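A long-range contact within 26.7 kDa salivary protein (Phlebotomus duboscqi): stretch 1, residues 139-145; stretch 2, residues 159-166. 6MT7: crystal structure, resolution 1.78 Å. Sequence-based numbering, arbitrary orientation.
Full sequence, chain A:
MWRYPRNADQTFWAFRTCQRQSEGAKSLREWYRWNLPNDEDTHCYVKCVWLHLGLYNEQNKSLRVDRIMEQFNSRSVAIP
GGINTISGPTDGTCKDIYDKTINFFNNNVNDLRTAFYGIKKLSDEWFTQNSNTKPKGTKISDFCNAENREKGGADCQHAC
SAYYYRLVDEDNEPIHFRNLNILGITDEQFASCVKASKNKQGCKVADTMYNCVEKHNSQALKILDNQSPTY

Stretch 1, residues 139-145: KISDFCN
Stretch 2 159-166: ACSAYYYR

How do the two backbones meet? Lys-139 is the N-cap of a short helix that begins at Ile-140 and includes Cys-144, which packs against the helix of the second stretch with axes 9.1 Å apart at closest and N-to-C directions 140° apart, nearer antiparallel than parallel. Cys-144 CA and Cys-160 CA, 5.4 Å apart, set the register.

What pins that register? A disulfide joins Cys-144 SG (chi1 m) to Cys-160 SG (chi1 t) at 2.0 Å, with chi3 -65°. No hydrogen bond crosses between the stretches; apart from the disulfide, their contacts are van der Waals packing.

Which bump fills the main hollow? Ile-140 (m, t) points toward the second helix and wedges among Ser-161, Tyr-164 and Tyr-165. Its CG2 lies 3.8 Å from Ser-161 OG, its CG1 3.5 Å from Tyr-164 CB, and its CD1 3.5 Å from Tyr-165 CD1.

How do the rings pack beside the disulfide? Phe-143 (t, chi2 79°) and Tyr-164 (m, chi2 -76°) meet obliquely, planes at 79°, with Phe-143 CE2 3.9 Å from Tyr-164 CE2. Cys-144 SG sits 3.8 Å from Tyr-164 CD2, and Phe-143 CD2 4.1 Å from Cys-160 SG.

How does the second helix finish? Arg-166, at phi/psi 57/41, forms a Schellman motif; its NH1 donates to Tyr-164 O at 3.1 Å.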

# COMPACT_ATOMS: atom_id res chain seq x y z
N LYS A 139 -8.23 14.04 -6.26
CA LYS A 139 -8.97 12.78 -6.33
C LYS A 139 -8.46 11.92 -7.48
O LYS A 139 -8.02 12.42 -8.52
CB LYS A 139 -10.46 13.04 -6.50
CG LYS A 139 -11.13 13.66 -5.29
CD LYS A 139 -12.62 13.34 -5.23
CE LYS A 139 -13.34 13.82 -6.48
NZ LYS A 139 -14.82 13.66 -6.33
N ILE A 140 -8.54 10.60 -7.28
CA ILE A 140 -8.19 9.65 -8.33
C ILE A 140 -8.97 9.95 -9.60
O ILE A 140 -8.40 9.98 -10.70
CB ILE A 140 -8.42 8.21 -7.84
CG1 ILE A 140 -7.34 7.84 -6.83
CG2 ILE A 140 -8.45 7.25 -9.02
CD1 ILE A 140 -7.62 6.58 -6.03
N SER A 141 -10.28 10.17 -9.48
CA SER A 141 -11.08 10.40 -10.68
C SER A 141 -10.58 11.63 -11.43
O SER A 141 -10.43 11.60 -12.66
CB SER A 141 -12.57 10.57 -10.35
OG SER A 141 -12.79 11.54 -9.34
N ASP A 142 -10.30 12.72 -10.71
CA ASP A 142 -9.87 13.94 -11.37
C ASP A 142 -8.50 13.78 -12.01
O ASP A 142 -8.26 14.29 -13.12
CB ASP A 142 -9.89 15.10 -10.37
CG ASP A 142 -11.30 15.48 -9.96
OD1 ASP A 142 -12.19 15.45 -10.84
OD2 ASP A 142 -11.53 15.78 -8.77
N PHE A 143 -7.59 13.06 -11.36
CA PHE A 143 -6.26 12.85 -11.92
C PHE A 143 -6.31 11.92 -13.12
O PHE A 143 -5.68 12.17 -14.15
CB PHE A 143 -5.31 12.30 -10.86
CG PHE A 143 -3.92 12.03 -11.38
CD1 PHE A 143 -3.01 13.07 -11.54
CD2 PHE A 143 -3.53 10.75 -11.73
CE1 PHE A 143 -1.73 12.84 -12.03
CE2 PHE A 143 -2.25 10.50 -12.23
CZ PHE A 143 -1.35 11.56 -12.37
N CYS A 144 -7.02 10.79 -12.97
CA CYS A 144 -7.06 9.80 -14.03
C CYS A 144 -7.91 10.24 -15.21
O CYS A 144 -7.70 9.75 -16.32
CB CYS A 144 -7.56 8.48 -13.45
SG CYS A 144 -6.36 7.73 -12.34
N ASN A 145 -8.84 11.17 -15.00
CA ASN A 145 -9.64 11.72 -16.10
C ASN A 145 -8.84 12.66 -16.98
O ASN A 145 -9.29 12.99 -18.08
CB ASN A 145 -10.86 12.46 -15.55
CG ASN A 145 -11.99 11.52 -15.19
OD1 ASN A 145 -12.01 10.36 -15.61
ND2 ASN A 145 -12.94 12.02 -14.42
N ALA A 159 -7.91 2.24 -16.69
CA ALA A 159 -6.54 1.76 -16.50
C ALA A 159 -5.85 2.50 -15.36
O ALA A 159 -5.14 1.89 -14.55
CB ALA A 159 -5.75 1.91 -17.79
N CYS A 160 -6.02 3.82 -15.31
CA CYS A 160 -5.39 4.62 -14.27
C CYS A 160 -6.10 4.44 -12.94
O CYS A 160 -5.46 4.23 -11.91
CB CYS A 160 -5.39 6.09 -14.73
SG CYS A 160 -4.78 7.33 -13.56
N SER A 161 -7.44 4.50 -12.96
CA SER A 161 -8.21 4.40 -11.72
C SER A 161 -7.96 3.08 -11.02
O SER A 161 -7.83 3.03 -9.79
CB SER A 161 -9.70 4.56 -12.02
OG SER A 161 -10.04 5.92 -12.23
N ALA A 162 -7.89 1.99 -11.78
CA ALA A 162 -7.67 0.68 -11.16
C ALA A 162 -6.32 0.63 -10.45
O ALA A 162 -6.19 -0.03 -9.41
CB ALA A 162 -7.77 -0.43 -12.20
N TYR A 163 -5.31 1.30 -11.02
CA TYR A 163 -4.01 1.34 -10.34
C TYR A 163 -4.11 2.12 -9.03
O TYR A 163 -3.66 1.64 -7.98
CB TYR A 163 -2.95 1.97 -11.26
CG TYR A 163 -1.68 2.22 -10.48
CD1 TYR A 163 -0.79 1.19 -10.22
CD2 TYR A 163 -1.40 3.49 -9.96
CE1 TYR A 163 0.35 1.40 -9.47
CE2 TYR A 163 -0.27 3.70 -9.19
CZ TYR A 163 0.60 2.66 -8.95
OH TYR A 163 1.73 2.86 -8.19
N TYR A 164 -4.72 3.31 -9.04
CA TYR A 164 -4.71 4.11 -7.82
C TYR A 164 -5.65 3.57 -6.76
O TYR A 164 -5.43 3.79 -5.56
CB TYR A 164 -5.01 5.57 -8.16
CG TYR A 164 -3.77 6.25 -8.67
CD1 TYR A 164 -2.75 6.63 -7.81
CD2 TYR A 164 -3.59 6.45 -10.03
CE1 TYR A 164 -1.59 7.23 -8.28
CE2 TYR A 164 -2.43 7.05 -10.51
CZ TYR A 164 -1.44 7.43 -9.63
OH TYR A 164 -0.29 8.02 -10.11
N TYR A 165 -6.70 2.84 -7.16
CA TYR A 165 -7.49 2.09 -6.19
C TYR A 165 -6.76 0.84 -5.70
O TYR A 165 -7.27 0.17 -4.79
CB TYR A 165 -8.82 1.65 -6.79
CG TYR A 165 -9.75 2.77 -7.16
CD1 TYR A 165 -9.83 3.94 -6.40
CD2 TYR A 165 -10.58 2.65 -8.27
CE1 TYR A 165 -10.72 4.97 -6.76
CE2 TYR A 165 -11.46 3.66 -8.63
CZ TYR A 165 -11.53 4.81 -7.88
OH TYR A 165 -12.41 5.81 -8.26
N ARG A 166 -5.60 0.53 -6.27
CA ARG A 166 -4.83 -0.67 -5.94
C ARG A 166 -5.65 -1.94 -6.15
O ARG A 166 -5.59 -2.89 -5.37
CB ARG A 166 -4.25 -0.61 -4.52
CG ARG A 166 -2.84 0.02 -4.48
CD ARG A 166 -2.91 1.52 -4.76
NE ARG A 166 -1.60 2.17 -4.71
CZ ARG A 166 -1.41 3.49 -4.80
NH1 ARG A 166 -2.45 4.31 -4.95
NH2 ARG A 166 -0.19 4.00 -4.72